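Local coordinates for protein PEXRD2 family secreted RXLR effector peptide, putative (Phytophthora infestans, PDB 3ZRG) that forms the effector domain of a secreted RxLR effector that enhances colonization of Nicotiana benthamiana leaves by the pathogen and induces a weak cell death response there, at residues D20-K25 with M51-R56; E7-M12 with L58-E63. One frame throughout, in Å; residues are numbered along the deposited sequence.

Interaction 1 (D20-K25 with M51-R56); sequences DDYAAK and MKKLLR
Tyr-22 and Ala-23 bring helix 19-25 against Lys-53 and Leu-54 of helix 49-63. The two short axes approach to 9.8 Å and run nearly antiparallel, with 162° between their N-to-C directions. Taken in sequence order, the first residue to touch is Tyr-22, whose side chain sets out toward helix 49-63. Its CG stands anti to the backbone N (chi1 -175°), which carries the ring across the gap to the backbone of Lys-53. The carbonyl oxygen Lys-53 O lies at the ring edge, in the ring plane, 3.7 Å from Tyr-22 CE2. Farther out, Tyr-22 OH rests on the aliphatic part of the lysine, 3.5 Å from Lys-53 CB and 3.6 Å from Lys-53 CD; the two side chains cross at about a right angle, and the amine end of the extended lysine runs off from the tyrosine segment. On the inner part of the ring, Leu-54 CD1 comes obliquely to within 3.9 Å of Tyr-22 CD2. Ala-23 follows, and here the backbones are nearest, with 6.3 Å between Ala-23 CA and Leu-54 CA. Leu-54 CD1 packs 3.8 Å from Ala-23 CB, and Leu-54 CD2 lies 3.9 Å from that same methyl, so both branches of the leucine meet it. Ile-32 of helix 29-37 touches both Ala-23 and Leu-54, while the ring of Tyr-57 meets that of Tyr-22. Without hydrogen bonds between the segments, this join in the WY-like effector domain rests on apolar and van der Waals contact, with Tyr-22, Ala-23 and Leu-54 buried and Lys-53 partly exposed.

Interaction 2 (E7-M12 with L58-E63); sequences EKMKTM and LNYVAE
Met-9 lies against Tyr-60, and its side chain can be followed across the ring. At its start, Met-9 CB sits over the centre of one ring face, 3.7 Å from the centroid of the Tyr-60 ring and 10° off the ring normal, a clear CH-pi geometry. Met-9 CG stands anti to the carbonyl carbon and directs the chain toward the root of the tyrosine. There Met-9 SD lies 3.8 Å from Tyr-60 CB; relative to the ring centroid it is oblique, at 4.8 Å and 39° off the normal, a Met-aromatic contact. A bend at the last torsion (chi3 -73°) brings Met-9 CE back to the ring, 3.9 Å from Tyr-60 CD1. At the far end of the ring, Tyr-60 OH meets the curled aliphatic chain of Lys-10, 3.2 Å from both Lys-10 CB and Lys-10 CE. Lys-10 N is also near this oxygen, but the angle is too poor for a hydrogen bond. Met-9 additionally touches Tyr-57, and the ring of His-64 stacks with Tyr-60. Within the all-helical WY-like domain, the contact thus joins helix 6-14 to the C-terminal part of helix 49-63, while Met-12, one turn on from Met-9, touches helix 19-25.

Helix 49-63 is shared by both contacts: interaction 1 uses its earlier turns and interaction 2 its last, with their centres 11 Å apart. Both segments of interaction 1 fall within the span of chain bracketed by those of interaction 2. The contacts also meet directly. Tyr-22 CD1 lies 3.7 Å from Met-12 CE, and through this pair the successive helices 6-14 and 19-25 pack on each other as well as on helix 49-63. Arg-56 CZ lies 3.6 Å from Met-9 CE, a less certain touch that holds for one of two arginine conformers. Both contacts border the second subunit: Leu-55 packs on Met-42 of that subunit, and Leu-58 on its Ala-23, linking this helical core to the dimer interface.

Interaction 1 (D20-K25 with M51-R56)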
ATOM      1  N   ASP A  20       3.714  -1.638  -5.771  1.00 12.07           N
ATOM      2  CA  ASP A  20       5.087  -1.140  -5.565  1.00 13.05           C
ATOM      3  C   ASP A  20       5.675  -0.427  -6.783  1.00 12.68           C
ATOM      4  O   ASP A  20       6.306   0.629  -6.631  1.00 12.64           O
ATOM      5  CB  ASP A  20       5.989  -2.228  -4.963  1.00 14.56           C
ATOM      6  CG  ASP A  20       5.795  -3.580  -5.609  1.00 16.46           C
ATOM      7  OD1 ASP A  20       4.736  -4.214  -5.419  1.00 18.10           O
ATOM      8  OD2 ASP A  20       6.735  -3.986  -6.317  1.00 21.63           O
ATOM      9  N   ASP A  21       5.413  -0.907  -7.999  1.00 11.51           N
ATOM     10  CA  ASP A  21       5.819  -0.204  -9.205  1.00 12.50           C
ATOM     11  C   ASP A  21       5.173   1.209  -9.245  1.00 12.07           C
ATOM     12  O   ASP A  21       5.828   2.208  -9.582  1.00 13.95           O
ATOM     13  CB  ASP A  21       5.394  -0.950 -10.475  1.00 11.75           C
ATOM     14  CG  ASP A  21       6.209  -2.205 -10.786  1.00 16.93           C
ATOM     15  OD1 ASP A  21       7.362  -2.408 -10.288  1.00 14.80           O
ATOM     16  OD2 ASP A  21       5.666  -2.994 -11.614  1.00 15.52           O
ATOM     17  N   TYR A  22       3.886   1.280  -8.941  1.00 11.79           N
ATOM     18  CA  TYR A  22       3.181   2.565  -9.004  1.00 11.37           C
ATOM     19  C   TYR A  22       3.718   3.506  -7.898  1.00 11.89           C
ATOM     20  O   TYR A  22       3.948   4.684  -8.151  1.00 11.86           O
ATOM     21  CB  TYR A  22       1.676   2.358  -8.854  1.00 10.55           C
ATOM     22  CG  TYR A  22       0.862   3.623  -9.020  1.00 10.55           C
ATOM     23  CD1 TYR A  22       1.170   4.557  -9.992  1.00 11.53           C
ATOM     24  CD2 TYR A  22      -0.267   3.832  -8.238  1.00 11.49           C
ATOM     25  CE1 TYR A  22       0.394   5.685 -10.166  1.00 10.83           C
ATOM     26  CE2 TYR A  22      -1.033   4.972  -8.384  1.00 12.21           C
ATOM     27  CZ  TYR A  22      -0.715   5.872  -9.353  1.00 11.82           C
ATOM     28  OH  TYR A  22      -1.453   7.011  -9.521  1.00 15.44           O
ATOM     29  N   ALA A  23       4.039   2.962  -6.732  1.00 11.38           N
ATOM     30  CA  ALA A  23       4.642   3.788  -5.667  1.00 11.48           C
ATOM     31  C   ALA A  23       5.988   4.395  -6.163  1.00 12.92           C
ATOM     32  O   ALA A  23       6.324   5.570  -5.904  1.00 13.08           O
ATOM     33  CB  ALA A  23       4.823   2.922  -4.389  1.00 11.20           C
ATOM     34  N   ALA A  24       6.745   3.624  -6.935  1.00 13.87           N
ATOM     35  CA  ALA A  24       8.017   4.125  -7.473  1.00 15.80           C
ATOM     36  C   ALA A  24       7.749   5.199  -8.544  1.00 16.73           C
ATOM     37  O   ALA A  24       8.438   6.235  -8.597  1.00 17.26           O
ATOM     38  CB  ALA A  24       8.838   2.964  -8.065  1.00 17.59           C
ATOM     39  N   LYS A  25       6.735   4.985  -9.375  1.00 16.15           N
ATOM     40  CA  LYS A  25       6.409   5.983 -10.368  1.00 17.95           C
ATOM     41  C   LYS A  25       6.078   7.307  -9.681  1.00 17.26           C
ATOM     42  O   LYS A  25       6.471   8.369 -10.177  1.00 19.27           O
ATOM     43  CB  LYS A  25       5.271   5.515 -11.268  1.00 18.36           C
ATOM     44  CG  LYS A  25       5.002   6.424 -12.427  1.00 22.62           C
ATOM     45  CD  LYS A  25       4.200   5.715 -13.537  1.00 27.77           C
ATOM     46  CE  LYS A  25       4.517   6.333 -14.918  1.00 30.50           C
ATOM     47  N   MET A  51      -0.478   9.428  -1.969  1.00 13.00           N
ATOM     48  CA  MET A  51      -0.851   8.225  -1.202  1.00 12.95           C
ATOM     49  C   MET A  51      -2.295   7.814  -1.482  1.00 12.23           C
ATOM     50  O   MET A  51      -2.590   6.633  -1.529  1.00 12.51           O
ATOM     51  CB  MET A  51      -0.694   8.466   0.292  1.00 12.97           C
ATOM     52  CG  MET A  51      -0.774   7.228   1.124  1.00 15.69           C
ATOM     53  SD  MET A  51       0.440   5.962   0.688  1.00 18.21           S
ATOM     54  CE  MET A  51       0.272   4.801   2.010  1.00 22.40           C
ATOM     55  N   LYS A  52      -3.170   8.792  -1.661  1.00 14.26           N
ATOM     56  CA  LYS A  52      -4.570   8.524  -2.002  1.00 14.87           C
ATOM     57  C   LYS A  52      -4.628   7.715  -3.317  1.00 13.72           C
ATOM     58  O   LYS A  52      -5.353   6.742  -3.415  1.00 13.53           O
ATOM     59  CB  LYS A  52      -5.370   9.824  -2.104  1.00 17.51           C
ATOM     60  CG  LYS A  52      -6.885   9.603  -2.342  1.00 20.45           C
ATOM     61  CD  LYS A  52      -7.609  10.883  -2.669  1.00 26.17           C
ATOM     62  CE  LYS A  52      -7.692  11.806  -1.493  1.00 29.86           C
ATOM     63  NZ  LYS A  52      -8.518  11.271  -0.379  1.00 30.08           N
ATOM     64  N   LYS A  53      -3.845   8.123  -4.304  1.00 13.04           N
ATOM     65  CA  LYS A  53      -3.796   7.449  -5.588  1.00 12.95           C
ATOM     66  C   LYS A  53      -3.223   6.067  -5.410  1.00 11.95           C
ATOM     67  O   LYS A  53      -3.755   5.087  -5.951  1.00 10.42           O
ATOM     68  CB  LYS A  53      -2.925   8.234  -6.597  1.00 13.11           C
ATOM     69  CG  LYS A  53      -3.552   9.495  -7.197  1.00 17.98           C
ATOM     70  CD  LYS A  53      -2.461  10.145  -8.118  1.00 18.51           C
ATOM     71  CE  LYS A  53      -2.789  11.463  -8.702  1.00 22.71           C
ATOM     72  NZ  LYS A  53      -1.649  11.789  -9.622  1.00 21.47           N
ATOM     73  N   LEU A  54      -2.124   5.958  -4.660  1.00 11.35           N
ATOM     74  CA  LEU A  54      -1.503   4.650  -4.437  1.00 11.62           C
ATOM     75  C   LEU A  54      -2.466   3.621  -3.792  1.00 11.83           C
ATOM     76  O   LEU A  54      -2.581   2.437  -4.213  1.00 12.85           O
ATOM     77  CB  LEU A  54      -0.236   4.827  -3.607  1.00 11.25           C
ATOM     78  CG  LEU A  54       0.517   3.526  -3.342  1.00 13.15           C
ATOM     79  CD1 LEU A  54       0.988   2.802  -4.672  1.00 10.17           C
ATOM     80  CD2 LEU A  54       1.636   3.796  -2.355  1.00 16.72           C
ATOM     81  N   LEU A  55      -3.183   4.077  -2.770  1.00 10.73           N
ATOM     82  CA  LEU A  55      -4.087   3.197  -2.039  1.00 10.59           C
ATOM     83  C   LEU A  55      -5.306   2.872  -2.916  1.00 11.19           C
ATOM     84  O   LEU A  55      -5.831   1.782  -2.826  1.00 12.20           O
ATOM     85  CB  LEU A  55      -4.485   3.843  -0.727  1.00 11.23           C
ATOM     86  CG  LEU A  55      -3.360   3.890   0.307  1.00 10.54           C
ATOM     87  CD1 LEU A  55      -3.900   4.692   1.527  1.00 13.63           C
ATOM     88  CD2 LEU A  55      -2.874   2.473   0.679  1.00 12.43           C
ATOM     89  N   ARG A  56      -5.763   3.799  -3.755  1.00 11.26           N
ATOM     90  CA  ARG A  56      -6.789   3.537  -4.752  0.50 12.20           C
ATOM     91  C   ARG A  56      -6.410   2.371  -5.683  1.00 11.81           C
ATOM     92  O   ARG A  56      -7.195   1.450  -5.936  1.00 12.09           O
ATOM     93  CB  ARG A  56      -6.984   4.810  -5.587  0.50 12.89           C
ATOM     94  CG  ARG A  56      -8.188   4.753  -6.462  0.50 14.42           C
ATOM     95  CD  ARG A  56      -9.374   4.278  -5.651  0.50 18.65           C
ATOM     96  NE  ARG A  56     -10.421   3.776  -6.514  0.50 20.21           N
ATOM     97  CZ  ARG A  56     -10.701   2.487  -6.687  0.50 19.69           C
ATOM     98  NH1 ARG A  56     -10.025   1.536  -6.015  0.50 10.93           N
ATOM     99  NH2 ARG A  56     -11.685   2.171  -7.522  0.50 22.03           N
TER

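Interaction 2 (E7-M12 with L58-E63)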
ATOM      1  N   GLU A   7     -10.657   3.464 -15.531  1.00 21.57           N
ATOM      2  CA  GLU A   7     -10.134   3.092 -16.826  0.50 20.70           C
ATOM      3  C   GLU A   7      -8.606   3.244 -16.880  1.00 19.34           C
ATOM      4  O   GLU A   7      -7.892   2.459 -17.541  1.00 18.89           O
ATOM      5  CB  GLU A   7     -10.837   3.946 -17.881  0.50 22.48           C
ATOM      6  CG  GLU A   7     -12.337   3.624 -18.020  0.50 22.99           C
ATOM      7  CD  GLU A   7     -13.265   4.423 -17.084  0.50 22.48           C
ATOM      8  OE1 GLU A   7     -12.798   5.220 -16.246  0.50 17.90           O
ATOM      9  OE2 GLU A   7     -14.499   4.262 -17.235  0.50 27.72           O
ATOM     10  N   LYS A   8      -8.090   4.250 -16.181  1.00 17.93           N
ATOM     11  CA  LYS A   8      -6.646   4.452 -16.122  0.50 16.76           C
ATOM     12  C   LYS A   8      -5.985   3.315 -15.349  1.00 15.04           C
ATOM     13  O   LYS A   8      -4.931   2.823 -15.767  1.00 13.71           O
ATOM     14  CB  LYS A   8      -6.303   5.793 -15.501  0.50 16.98           C
ATOM     15  CG  LYS A   8      -6.834   6.974 -16.305  0.50 19.12           C
ATOM     16  N   MET A   9      -6.614   2.909 -14.250  1.00 13.96           N
ATOM     17  CA  MET A   9      -6.099   1.769 -13.449  1.00 13.77           C
ATOM     18  C   MET A   9      -6.142   0.445 -14.226  1.00 12.59           C
ATOM     19  O   MET A   9      -5.234  -0.385 -14.097  1.00 12.39           O
ATOM     20  CB  MET A   9      -6.849   1.653 -12.122  1.00 13.51           C
ATOM     21  CG  MET A   9      -6.573   2.863 -11.224  1.00 12.98           C
ATOM     22  SD  MET A   9      -7.224   2.768  -9.561  1.00 14.82           S
ATOM     23  CE  MET A   9      -8.966   3.002  -9.815  1.00 15.66           C
ATOM     24  N   LYS A  10      -7.150   0.258 -15.062  1.00 14.01           N
ATOM     25  CA  LYS A  10      -7.225  -0.924 -15.908  1.00 13.92           C
ATOM     26  C   LYS A  10      -6.040  -0.964 -16.864  1.00 13.79           C
ATOM     27  O   LYS A  10      -5.409  -2.014 -17.044  1.00 13.48           O
ATOM     28  CB  LYS A  10      -8.515  -0.959 -16.710  1.00 16.38           C
ATOM     29  CG  LYS A  10      -8.557  -2.061 -17.765  1.00 18.56           C
ATOM     30  CD  LYS A  10      -8.374  -3.467 -17.201  1.00 23.10           C
ATOM     31  CE  LYS A  10      -9.588  -3.942 -16.431  1.00 26.79           C
ATOM     32  NZ  LYS A  10     -10.831  -3.988 -17.284  1.00 28.48           N
ATOM     33  N   THR A  11      -5.702   0.188 -17.421  1.00 13.28           N
ATOM     34  CA  THR A  11      -4.548   0.316 -18.325  1.00 14.35           C
ATOM     35  C   THR A  11      -3.239  -0.004 -17.578  1.00 12.83           C
ATOM     36  O   THR A  11      -2.389  -0.797 -18.060  1.00 13.34           O
ATOM     37  CB  THR A  11      -4.528   1.721 -18.957  1.00 15.15           C
ATOM     38  OG1 THR A  11      -5.730   1.901 -19.742  1.00 17.76           O
ATOM     39  CG2 THR A  11      -3.259   1.933 -19.786  1.00 19.73           C
ATOM     40  N   MET A  12      -3.103   0.542 -16.380  1.00 11.66           N
ATOM     41  CA  MET A  12      -1.931   0.233 -15.512  1.00 10.95           C
ATOM     42  C   MET A  12      -1.809  -1.263 -15.189  1.00 11.19           C
ATOM     43  O   MET A  12      -0.736  -1.835 -15.239  1.00 10.52           O
ATOM     44  CB  MET A  12      -2.042   1.022 -14.200  1.00 11.04           C
ATOM     45  CG  MET A  12      -1.913   2.529 -14.443  1.00 12.77           C
ATOM     46  SD  MET A  12      -2.507   3.498 -13.038  1.00 15.79           S
ATOM     47  CE  MET A  12      -1.538   2.807 -11.724  1.00 14.28           C
ATOM     48  N   LEU A  58      -4.072   0.077  -5.143  1.00 10.09           N
ATOM     49  CA  LEU A  58      -3.915  -1.141  -4.351  1.00  9.09           C
ATOM     50  C   LEU A  58      -5.248  -1.861  -4.234  1.00 10.97           C
ATOM     51  O   LEU A  58      -5.332  -3.073  -4.479  1.00 11.42           O
ATOM     52  CB  LEU A  58      -3.343  -0.777  -2.976  1.00  9.69           C
ATOM     53  CG  LEU A  58      -3.017  -1.926  -2.021  1.00 12.32           C
ATOM     54  CD1 LEU A  58      -2.057  -1.425  -0.926  1.00 13.77           C
ATOM     55  CD2 LEU A  58      -4.287  -2.447  -1.419  1.00 16.13           C
ATOM     56  N   ASN A  59      -6.322  -1.129  -3.874  1.00 12.20           N
ATOM     57  CA  ASN A  59      -7.627  -1.785  -3.756  1.00 12.75           C
ATOM     58  C   ASN A  59      -8.118  -2.298  -5.107  1.00 13.83           C
ATOM     59  O   ASN A  59      -8.738  -3.343  -5.181  1.00 13.81           O
ATOM     60  CB  ASN A  59      -8.678  -0.864  -3.128  1.00 14.33           C
ATOM     61  CG  ASN A  59      -8.546  -0.759  -1.602  1.00 18.91           C
ATOM     62  OD1 ASN A  59      -7.698  -1.404  -0.975  1.00 22.64           O
ATOM     63  ND2 ASN A  59      -9.379   0.060  -1.010  1.00 22.61           N
ATOM     64  N   TYR A  60      -7.819  -1.557  -6.177  1.00 13.08           N
ATOM     65  CA  TYR A  60      -8.182  -1.960  -7.556  1.00 13.10           C
ATOM     66  C   TYR A  60      -7.514  -3.272  -7.941  1.00 12.38           C
ATOM     67  O   TYR A  60      -8.153  -4.206  -8.415  1.00 12.85           O
ATOM     68  CB  TYR A  60      -7.808  -0.831  -8.539  1.00 13.26           C
ATOM     69  CG  TYR A  60      -8.244  -1.133  -9.944  1.00 13.77           C
ATOM     70  CD1 TYR A  60      -9.510  -0.793 -10.379  1.00 15.26           C
ATOM     71  CD2 TYR A  60      -7.385  -1.783 -10.837  1.00 10.95           C
ATOM     72  CE1 TYR A  60      -9.931  -1.093 -11.682  1.00 16.75           C
ATOM     73  CE2 TYR A  60      -7.788  -2.086 -12.114  1.00 11.93           C
ATOM     74  CZ  TYR A  60      -9.066  -1.740 -12.536  1.00 14.20           C
ATOM     75  OH  TYR A  60      -9.481  -2.024 -13.824  1.00 17.85           O
ATOM     76  N   VAL A  61      -6.211  -3.364  -7.704  1.00 11.64           N
ATOM     77  CA  VAL A  61      -5.510  -4.591  -8.016  1.00 11.37           C
ATOM     78  C   VAL A  61      -6.048  -5.769  -7.189  1.00 11.43           C
ATOM     79  O   VAL A  61      -6.264  -6.853  -7.735  1.00 11.72           O
ATOM     80  CB  VAL A  61      -4.002  -4.416  -7.820  1.00 11.05           C
ATOM     81  CG1 VAL A  61      -3.291  -5.752  -8.060  1.00 11.82           C
ATOM     82  CG2 VAL A  61      -3.473  -3.330  -8.773  1.00 11.07           C
ATOM     83  N   ALA A  62      -6.300  -5.564  -5.881  1.00 12.68           N
ATOM     84  CA  ALA A  62      -6.885  -6.627  -5.062  1.00 13.84           C
ATOM     85  C   ALA A  62      -8.250  -7.096  -5.604  1.00 14.74           C
ATOM     86  O   ALA A  62      -8.521  -8.304  -5.705  1.00 14.79           O
ATOM     87  CB  ALA A  62      -6.979  -6.189  -3.588  1.00 13.90           C
ATOM     88  N   GLU A  63      -9.089  -6.154  -6.050  1.00 14.21           N
ATOM     89  CA  GLU A  63     -10.382  -6.543  -6.585  1.00 17.29           C
ATOM     90  C   GLU A  63     -10.281  -7.327  -7.906  1.00 17.39           C
ATOM     91  O   GLU A  63     -11.188  -8.072  -8.254  1.00 18.93           O
ATOM     92  CB  GLU A  63     -11.277  -5.319  -6.738  1.00 17.92           C
ATOM     93  CG  GLU A  63     -11.707  -4.738  -5.391  1.00 20.06           C
ATOM     94  CD  GLU A  63     -12.848  -5.509  -4.669  1.00 22.09           C
ATOM     95  OE1 GLU A  63     -13.380  -6.458  -5.212  1.00 24.58           O
ATOM     96  OE2 GLU A  63     -13.198  -5.146  -3.537  1.00 26.94           O
TER